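Local coordinates for acyl-[acyl-carrier-protein]--UDP-N-acetylglucosamine O-acyltransferase (Acinetobacter baumannii, PDB 4E6U) that transfers an acyl chain from acyl carrier protein to UDP-N-acetylglucosamine, the first step in making the lipid A part of lipopolysaccharide, at the interface of chains A and B. Residues are numbered along the deposited sequence; one frame, centred on the assembly and turned at random. Chains: chain A/B, Acyl-[acyl-carrier-protein]--UDP-N-acetylglucosamine O-acyltransferase.

The interface of chains A and B. Residues chain A 69, 72-75, 99, 101; chain B 65, 95-96, 121.
B:Glu96 meets A:Ser69 and A:His101 where two left-handed beta-helices of the LpxA trimer lie side by side, and the patch illustrates how an arginine-carboxylate pair formed within one subunit can be used to dock another. One carboxylate oxygen of B:Glu96 faces chain A. Its OE2 accepts the hydroxyl OG of A:Ser69 at 2.7 Å on the anti side, and on the syn side it takes the imidazole NE2 of A:His101 at 2.9 Å. Ring and carboxylate come tip to tip and nearly coplanar, 25° apart. The other oxygen stays at home: NE and NH2 of B:Arg95 both grip OE1 of B:Glu96 in a side-on salt bridge, NH2 at 2.9 Å, which, with the two bonds to OE2, should limit rotation of the carboxylate and the guanidinium.

Held this way, the guanidinium also turns NH2 and NH1 to backbone carbonyls of chain A. NH2 of B:Arg95 reaches the O of A:Val73 at 2.8 Å, nearly along the C=O axis and exactly in the guanidinium plane, whereas NH1 bonds to the O of A:Cys74 at 3.0 Å from above that carbonyl's plane. Bends at chi2 and chi3 (-54° and -56°) fold the arginine back far enough to serve its neighbour and the partner chain together.

Carbon groups sandwich the guanidinium plane. CG of A:Gln75 lies over one guanidinium face, offset toward the rim, and the ring of B:Phe65 supports the other through CE2. CE2 of that ring also touches CG2 of A:Val73 at 3.7 Å, and the ring receives the carboxylate carbon of A:Glu72 at its edge, the two planes steeply inclined. OE2 of A:Glu72 in turn accepts the backbone N of A:Val73, which should steady the carbonyl that B:Arg95 reads.

At the far margin, the extended side chain of A:Gln75 offers its amide OE1, through an in-plane lone pair, to the backbone N of B:Val121 at 2.9 Å.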
# COMPACT_ATOMS: atom_id res chain seq x y z
N SER A 69 10.77 -9.81 0.02
CA SER A 69 11.50 -10.07 -1.22
C SER A 69 12.75 -9.19 -1.20
O SER A 69 12.66 -7.97 -1.33
CB SER A 69 10.62 -9.72 -2.41
OG SER A 69 11.33 -9.89 -3.62
N GLU A 72 15.92 -8.63 -5.13
CA GLU A 72 15.34 -9.06 -6.38
C GLU A 72 15.71 -8.06 -7.48
O GLU A 72 16.04 -6.91 -7.17
CB GLU A 72 13.81 -9.19 -6.23
CG GLU A 72 13.10 -9.84 -7.43
CD GLU A 72 13.77 -11.14 -7.86
OE1 GLU A 72 13.48 -12.19 -7.25
OE2 GLU A 72 14.63 -11.14 -8.78
N VAL A 73 15.65 -8.50 -8.73
CA VAL A 73 15.95 -7.62 -9.86
C VAL A 73 15.01 -6.42 -9.83
O VAL A 73 13.84 -6.50 -9.40
CB VAL A 73 15.83 -8.37 -11.21
CG1 VAL A 73 16.91 -9.44 -11.35
CG2 VAL A 73 14.42 -8.95 -11.43
N CYS A 74 15.50 -5.30 -10.30
CA CYS A 74 14.70 -4.09 -10.24
C CYS A 74 13.55 -4.05 -11.24
O CYS A 74 13.41 -4.94 -12.08
CB CYS A 74 15.58 -2.87 -10.40
SG CYS A 74 16.13 -2.62 -12.05
N GLN A 75 12.76 -2.99 -11.14
CA GLN A 75 11.56 -2.81 -11.96
C GLN A 75 11.78 -1.84 -13.13
O GLN A 75 10.86 -1.61 -13.92
CB GLN A 75 10.42 -2.29 -11.08
CG GLN A 75 10.05 -3.29 -10.01
CD GLN A 75 8.86 -2.85 -9.19
OE1 GLN A 75 7.86 -3.57 -9.12
NE2 GLN A 75 8.95 -1.69 -8.55
N SER A 99 9.98 -5.11 -0.09
CA SER A 99 10.64 -5.46 -1.35
C SER A 99 11.83 -4.54 -1.51
O SER A 99 11.68 -3.31 -1.44
CB SER A 99 9.68 -5.39 -2.55
OG SER A 99 8.98 -4.16 -2.58
N HIS A 101 15.13 -3.93 -3.98
CA HIS A 101 15.60 -4.29 -5.31
C HIS A 101 17.03 -3.89 -5.59
O HIS A 101 17.51 -2.91 -5.06
CB HIS A 101 14.67 -3.74 -6.38
CG HIS A 101 13.34 -4.41 -6.41
ND1 HIS A 101 12.27 -3.92 -7.13
CD2 HIS A 101 12.90 -5.52 -5.77
CE1 HIS A 101 11.23 -4.73 -6.96
NE2 HIS A 101 11.59 -5.71 -6.15
N PHE B 65 6.46 -12.98 -10.20
CA PHE B 65 7.42 -13.02 -9.10
C PHE B 65 6.79 -13.51 -7.79
O PHE B 65 5.56 -13.64 -7.64
CB PHE B 65 8.02 -11.63 -8.89
CG PHE B 65 9.02 -11.24 -9.95
CD1 PHE B 65 8.61 -10.90 -11.23
CD2 PHE B 65 10.37 -11.19 -9.64
CE1 PHE B 65 9.54 -10.51 -12.22
CE2 PHE B 65 11.32 -10.83 -10.62
CZ PHE B 65 10.88 -10.48 -11.92
N ARG B 95 4.90 -8.34 -10.65
CA ARG B 95 5.91 -8.29 -9.61
C ARG B 95 5.41 -8.81 -8.26
O ARG B 95 4.24 -9.21 -8.09
CB ARG B 95 6.44 -6.87 -9.50
CG ARG B 95 7.17 -6.39 -10.79
CD ARG B 95 8.30 -7.36 -11.21
NE ARG B 95 9.23 -7.53 -10.11
CZ ARG B 95 10.51 -7.17 -10.09
NH1 ARG B 95 11.11 -6.69 -11.18
NH2 ARG B 95 11.21 -7.34 -8.97
N GLU B 96 6.31 -8.81 -7.29
CA GLU B 96 5.99 -9.35 -5.97
C GLU B 96 4.74 -8.75 -5.37
O GLU B 96 4.48 -7.55 -5.52
CB GLU B 96 7.15 -9.13 -4.98
CG GLU B 96 8.51 -9.67 -5.46
CD GLU B 96 9.36 -8.61 -6.11
OE1 GLU B 96 9.01 -8.14 -7.22
OE2 GLU B 96 10.38 -8.23 -5.51
N VAL B 121 5.26 -3.89 -7.88
CA VAL B 121 4.96 -4.55 -6.60
C VAL B 121 3.64 -4.09 -6.00
O VAL B 121 3.33 -2.89 -5.96
CB VAL B 121 6.11 -4.32 -5.58
CG1 VAL B 121 5.73 -4.76 -4.20
CG2 VAL B 121 7.38 -5.06 -6.03